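Local coordinates for protein endosialidase (Enterobacteria phage phi92, PDB 4HIZ) that probably hydrolyses the alpha-2,8 and alpha-2,9 linkages of sialic acid polymers as the trimeric endosialidase of a bacteriophage, at residues 208-213 with 230-235; 179-184 with 267-272. All coordinates share one frame; numbering follows the deposited sequence.

Contact 1 of 2, residues 208-213 with 230-235; sequences HGLKVG and MTVASV. With EDO (1,2-ethanediol), chain K.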
loop_
_atom_site.group_PDB
_atom_site.type_symbol
_atom_site.label_atom_id
_atom_site.label_comp_id
_atom_site.label_asym_id
_atom_site.label_seq_id
_atom_site.Cartn_x
_atom_site.Cartn_y
_atom_site.Cartn_z
ATOM N N HIS A 208 2.514 24.256 31.102
ATOM C CA HIS A 208 2.463 22.821 30.796
ATOM C C HIS A 208 1.116 22.352 30.213
ATOM O O HIS A 208 1.060 21.361 29.462
ATOM C CB HIS A 208 2.859 22.006 32.041
ATOM C CG HIS A 208 2.050 22.336 33.256
ATOM N ND1 HIS A 208 0.761 21.871 33.436
ATOM C CD2 HIS A 208 2.340 23.090 34.352
ATOM C CE1 HIS A 208 0.294 22.326 34.593
ATOM N NE2 HIS A 208 1.230 23.069 35.160
ATOM N N GLY A 209 0.030 23.037 30.565
ATOM C CA GLY A 209 -1.284 22.689 30.050
ATOM C C GLY A 209 -1.827 21.375 30.565
ATOM O O GLY A 209 -2.809 20.871 30.040
ATOM N N LEU A 210 -1.202 20.803 31.590
ATOM C CA LEU A 210 -1.643 19.502 32.101
ATOM C C LEU A 210 -2.789 19.626 33.127
ATOM O O LEU A 210 -2.934 20.655 33.793
ATOM C CB LEU A 210 -0.469 18.746 32.749
ATOM C CG LEU A 210 0.767 18.606 31.862
ATOM C CD1 LEU A 210 1.996 18.135 32.672
ATOM C CD2 LEU A 210 0.460 17.631 30.756
ATOM N N LYS A 211 -3.567 18.560 33.237
ATOM C CA LYS A 211 -4.605 18.419 34.245
ATOM C C LYS A 211 -4.348 17.166 35.049
ATOM O O LYS A 211 -3.600 16.277 34.616
ATOM C CB LYS A 211 -5.982 18.339 33.585
ATOM C CG LYS A 211 -6.411 19.655 32.929
ATOM C CD LYS A 211 -7.707 19.498 32.153
ATOM C CE LYS A 211 -8.258 20.881 31.742
ATOM N NZ LYS A 211 -9.191 21.488 32.779
ATOM N N VAL A 212 -4.930 17.101 36.242
ATOM C CA VAL A 212 -4.833 15.890 37.038
ATOM C C VAL A 212 -5.272 14.658 36.231
ATOM O O VAL A 212 -6.333 14.671 35.558
ATOM C CB VAL A 212 -5.711 16.012 38.291
ATOM C CG1 VAL A 212 -5.742 14.689 39.045
ATOM C CG2 VAL A 212 -5.181 17.134 39.187
ATOM N N GLY A 213 -4.460 13.604 36.301
ATOM C CA GLY A 213 -4.750 12.373 35.593
ATOM C C GLY A 213 -4.054 12.298 34.249
ATOM O O GLY A 213 -3.991 11.202 33.649
ATOM N N MET A 230 4.553 8.411 34.213
ATOM C CA MET A 230 3.911 8.837 35.470
ATOM C C MET A 230 2.609 9.545 35.141
ATOM O O MET A 230 2.287 9.741 33.961
ATOM C CB MET A 230 4.848 9.768 36.264
ATOM C CG MET A 230 6.221 9.085 36.568
ATOM S SD MET A 230 7.222 10.064 37.695
ATOM C CE MET A 230 6.559 9.596 39.316
ATOM N N THR A 231 1.855 9.925 36.177
ATOM C CA THR A 231 0.551 10.578 36.014
ATOM C C THR A 231 0.568 11.869 36.817
ATOM O O THR A 231 1.186 11.926 37.876
ATOM C CB THR A 231 -0.578 9.642 36.528
ATOM O OG1 THR A 231 -0.609 8.457 35.691
ATOM C CG2 THR A 231 -1.889 10.309 36.423
ATOM N N VAL A 232 -0.090 12.909 36.320
ATOM C CA VAL A 232 -0.164 14.160 37.054
ATOM C C VAL A 232 -1.061 13.984 38.275
ATOM O O VAL A 232 -2.233 13.615 38.163
ATOM C CB VAL A 232 -0.682 15.297 36.158
ATOM C CG1 VAL A 232 -0.971 16.576 36.989
ATOM C CG2 VAL A 232 0.315 15.540 34.978
ATOM N N ALA A 233 -0.506 14.280 39.447
ATOM C CA ALA A 233 -1.224 14.149 40.732
ATOM C C ALA A 233 -1.947 15.424 41.162
ATOM O O ALA A 233 -3.054 15.378 41.750
ATOM C CB ALA A 233 -0.255 13.719 41.809
ATOM N N SER A 234 -1.349 16.573 40.881
ATOM C CA SER A 234 -2.026 17.847 41.195
ATOM C C SER A 234 -1.445 18.906 40.297
ATOM O O SER A 234 -0.345 18.717 39.736
ATOM C CB SER A 234 -1.813 18.267 42.668
ATOM O OG SER A 234 -0.500 18.758 42.875
ATOM N N VAL A 235 -2.192 20.001 40.139
ATOM C CA VAL A 235 -1.709 21.168 39.428
ATOM C C VAL A 235 -1.683 22.335 40.401
ATOM O O VAL A 235 -2.689 22.667 41.034
ATOM C CB VAL A 235 -2.582 21.499 38.202
ATOM C CG1 VAL A 235 -2.068 22.757 37.504
ATOM C CG2 VAL A 235 -2.551 20.306 37.236
HETATM C C1 EDO K . -2.709 25.638 33.086
HETATM O O1 EDO K . -2.423 27.033 33.260
HETATM C C2 EDO K . -1.454 24.798 33.288
HETATM O O2 EDO K . -0.370 25.196 32.420
#
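Val232 and Val235 are the two side chains of 230-235 whose CB atoms point to 208-213, and each divides its methyls between different partners. On Val232, CG2 lies across Leu210 at an oblique crossing, 3.9 Å from Leu210 CD1 and nearly as close to its CB. CG1, anti to the backbone N (chi1 171°), packs instead on Val212 CA and Lys211 O. Val232 CB rests 3.4 Å from Lys211 O. Val235 CG1 reaches the edge of the His208 ring, near the ring plane, with 3.8 Å to His208 CE1, while Val235 CG2 lies against Leu210 O and Lys211 CA. One direct hydrogen bond joins the segments, Gly213 N to Val232 O at 2.9 Å, with 169° at the hydrogen.

The strand belongs to an antiparallel sheet inserted between strands 172-181 and 272-275 of the propeller, and Ala233 and Ser234 both face Thr242 in a classic beta bulge. At the bulge, Val212 CG2 lies 3.8 Å from Ser234 CA.

His208 CG sits between the backbone N and the carbonyl carbon (chi1 54°), and the imidazole is gripped at both nitrogens: ND1 accepts a hydrogen bond from Leu210 N at 2.9 Å, close to the ring plane, and NE2 bonds to Asn237 O, which implies a proton on NE2. A 1,2-ethanediol, probably from the crystallisation liquor, covers one ring face, its O2 accepting a hydrogen bond from Gly209 N at 2.9 Å. Leu210 continues inward onto Phe241, Val216 and Phe262, whereas Lys211 starts away from the strand, its NZ salt-bridged to Glu272.

Contact 2 of 2, residues 179-184 with 267-272; sequences SRPMPY and WDSPWE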
loop_
_atom_site.group_PDB
_atom_site.type_symbol
_atom_site.label_atom_id
_atom_site.label_comp_id
_atom_site.label_asym_id
_atom_site.label_seq_id
_atom_site.Cartn_x
_atom_site.Cartn_y
_atom_site.Cartn_z
ATOM N N SER A 179 -10.975 17.650 25.674
ATOM C CA SER A 179 -9.589 18.122 25.612
ATOM C C SER A 179 -8.604 17.120 26.137
ATOM O O SER A 179 -8.935 16.269 26.943
ATOM C CB SER A 179 -9.389 19.473 26.330
ATOM O OG SER A 179 -9.302 19.307 27.733
ATOM N N ARG A 180 -7.379 17.224 25.611
ATOM C CA ARG A 180 -6.233 16.402 26.062
ATOM C C ARG A 180 -5.031 17.298 26.003
ATOM O O ARG A 180 -5.003 18.253 25.240
ATOM C CB ARG A 180 -5.961 15.236 25.066
ATOM C CG ARG A 180 -6.606 13.916 25.463
ATOM C CD ARG A 180 -6.315 12.863 24.393
ATOM N NE ARG A 180 -6.717 11.529 24.845
ATOM C CZ ARG A 180 -6.743 10.467 24.028
ATOM N NH1 ARG A 180 -6.374 10.609 22.742
ATOM N NH2 ARG A 180 -7.083 9.272 24.502
ATOM N N PRO A 181 -3.986 16.965 26.768
ATOM C CA PRO A 181 -2.728 17.687 26.561
ATOM C C PRO A 181 -2.189 17.327 25.171
ATOM O O PRO A 181 -2.323 16.167 24.767
ATOM C CB PRO A 181 -1.812 17.094 27.640
ATOM C CG PRO A 181 -2.331 15.707 27.903
ATOM C CD PRO A 181 -3.854 15.837 27.713
ATOM N N MET A 182 -1.609 18.280 24.453
ATOM C CA MET A 182 -1.029 17.957 23.152
ATOM C C MET A 182 0.148 16.997 23.328
ATOM O O MET A 182 0.781 16.971 24.371
ATOM C CB MET A 182 -0.497 19.232 22.484
ATOM C CG MET A 182 -1.588 20.131 21.923
ATOM S SD MET A 182 -2.620 19.307 20.660
ATOM C CE MET A 182 -1.487 19.268 19.252
ATOM N N PRO A 183 0.466 16.211 22.289
ATOM C CA PRO A 183 1.726 15.467 22.330
ATOM C C PRO A 183 2.869 16.466 22.194
ATOM O O PRO A 183 2.927 17.213 21.215
ATOM C CB PRO A 183 1.632 14.558 21.075
ATOM C CG PRO A 183 0.576 15.162 20.224
ATOM C CD PRO A 183 -0.281 16.040 21.021
ATOM N N TYR A 184 3.771 16.520 23.173
ATOM C CA TYR A 184 4.864 17.483 23.093
ATOM C C TYR A 184 6.041 17.000 23.882
ATOM O O TYR A 184 5.908 16.087 24.733
ATOM C CB TYR A 184 4.436 18.918 23.504
ATOM C CG TYR A 184 4.134 19.203 24.989
ATOM C CD1 TYR A 184 5.168 19.234 25.930
ATOM C CD2 TYR A 184 2.839 19.512 25.413
ATOM C CE1 TYR A 184 4.916 19.546 27.245
ATOM C CE2 TYR A 184 2.578 19.837 26.740
ATOM C CZ TYR A 184 3.630 19.822 27.649
ATOM O OH TYR A 184 3.414 20.134 28.994
ATOM N N TRP A 267 -1.923 9.884 23.922
ATOM C CA TRP A 267 -2.778 8.732 23.702
ATOM C C TRP A 267 -3.096 7.938 24.945
ATOM O O TRP A 267 -4.005 7.103 24.908
ATOM C CB TRP A 267 -2.156 7.798 22.621
ATOM C CG TRP A 267 -2.065 8.461 21.245
ATOM C CD1 TRP A 267 -3.043 8.484 20.283
ATOM C CD2 TRP A 267 -0.968 9.235 20.720
ATOM N NE1 TRP A 267 -2.609 9.206 19.185
ATOM C CE2 TRP A 267 -1.338 9.663 19.423
ATOM C CE3 TRP A 267 0.285 9.601 21.219
ATOM C CZ2 TRP A 267 -0.498 10.423 18.610
ATOM C CZ3 TRP A 267 1.147 10.352 20.397
ATOM C CH2 TRP A 267 0.744 10.758 19.105
ATOM N N ASP A 268 -2.351 8.186 26.031
ATOM C CA ASP A 268 -2.636 7.566 27.326
ATOM C C ASP A 268 -3.381 8.493 28.283
ATOM O O ASP A 268 -3.697 8.105 29.409
ATOM C CB ASP A 268 -1.322 7.107 27.998
ATOM C CG ASP A 268 -0.629 6.003 27.222
ATOM O OD1 ASP A 268 -1.302 5.239 26.490
ATOM O OD2 ASP A 268 0.598 5.895 27.358
ATOM N N SER A 269 -3.641 9.722 27.870
ATOM C CA SER A 269 -4.309 10.667 28.787
ATOM C C SER A 269 -5.819 10.605 28.590
ATOM O O SER A 269 -6.285 10.685 27.488
ATOM C CB SER A 269 -3.825 12.101 28.510
ATOM O OG SER A 269 -2.432 12.248 28.776
ATOM N N PRO A 270 -6.592 10.462 29.666
ATOM C CA PRO A 270 -8.050 10.497 29.461
ATOM C C PRO A 270 -8.502 11.811 28.852
ATOM O O PRO A 270 -7.926 12.862 29.156
ATOM C CB PRO A 270 -8.622 10.349 30.879
ATOM C CG PRO A 270 -7.483 10.522 31.805
ATOM C CD PRO A 270 -6.217 10.164 31.059
ATOM N N TRP A 271 -9.531 11.764 28.013
ATOM C CA TRP A 271 -10.120 13.002 27.530
ATOM C C TRP A 271 -10.856 13.671 28.699
ATOM O O TRP A 271 -11.559 13.011 29.438
ATOM C CB TRP A 271 -11.127 12.700 26.438
ATOM C CG TRP A 271 -10.564 12.228 25.118
ATOM C CD1 TRP A 271 -10.528 10.943 24.657
ATOM C CD2 TRP A 271 -10.055 13.052 24.061
ATOM N NE1 TRP A 271 -9.996 10.910 23.367
ATOM C CE2 TRP A 271 -9.735 12.199 22.975
ATOM C CE3 TRP A 271 -9.875 14.438 23.912
ATOM C CZ2 TRP A 271 -9.204 12.680 21.778
ATOM C CZ3 TRP A 271 -9.371 14.921 22.720
ATOM C CH2 TRP A 271 -9.044 14.039 21.658
ATOM N N GLU A 272 -10.670 14.965 28.840
ATOM C CA GLU A 272 -11.604 15.743 29.680
ATOM C C GLU A 272 -12.810 16.004 28.813
ATOM O O GLU A 272 -12.658 16.504 27.711
ATOM C CB GLU A 272 -10.960 17.062 30.054
ATOM C CG GLU A 272 -11.954 17.952 30.819
ATOM C CD GLU A 272 -11.490 19.399 30.865
ATOM O OE1 GLU A 272 -11.269 20.024 29.779
ATOM O OE2 GLU A 272 -11.302 19.884 31.989
HETATM O O HOH W 1 -6.089 6.782 23.147
#
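Arg180 lays its guanidinium flat on the indole of Trp271, the planes only 9° apart and the centres separated by 3.7 Å. The overlap runs the length of the side chain: CZ is 3.7 Å from the centroid of the five-membered ring, over its face, a cation-pi contact, while CD is centred over the six-membered ring, 3.6 Å from its centroid, as a CH-pi contact. An extended chain from CG to NE (chi2 178°) carries Arg180 across the indole. At the rim, NE donates to Ser269 O at 2.8 Å, nearly along the C=O axis but tilted 25° from the guanidinium plane. NH2 gives a hydrogen to a water that in turn donates to Trp267 O, and Trp267 CA lies over the guanidinium face opposite Trp271.

Behind this stack, Ser179 and Glu272 form an antiparallel hydrogen-bonded pair: each backbone N donates to the other residue's O at 2.9 Å. This pairing attaches strand 272-275 to the edge of strand 172-181 in a four-stranded propeller blade. Their side chains share a sheet face, where, in the conformer given, Ser179 OG donates to Glu272 OE1 at 2.9 Å from above the carboxylate plane and also bonds Arg157; a second Ser179 conformer leaves both bonds less certain. Glu272 OE2 pairs with Lys211. Pro181 packs on Ser269, whose OG is held by Arg265 O and Ala215 N.

Farther out, Pro183 CB touches Trp267 CZ3, and the Trp267 indole, bonded through NE1 to Glu130, stacks on His510 of a second subunit. Phe266 is a further cation-pi partner of Arg180, whose charge is thus probably stabilised by pi electrons and dipoles, without a carboxylate partner from either segment.

From the N terminus, the chain leaves strand 172-181 through 179-184, runs through the inserted sheet and returns at 267-272, so contact 2 closes a loop of 82 intervening residues. Contact 1 falls wholly within that excursion: 208-213 and 230-235 close a shorter loop of 16 residues, and the two loops nest without crossing. Contact 2 joins the two points where the insertion leaves and rejoins the propeller blade, and contact 1 ties a loop to a strand within the insertion. With centres 10 Å apart, they meet directly: Lys211 NZ bridges Glu272 OE2 at 2.8 Å, His208 O probably bonds Tyr184 OH at 2.7 Å, and Leu210 CD2 packs on Pro181 CB.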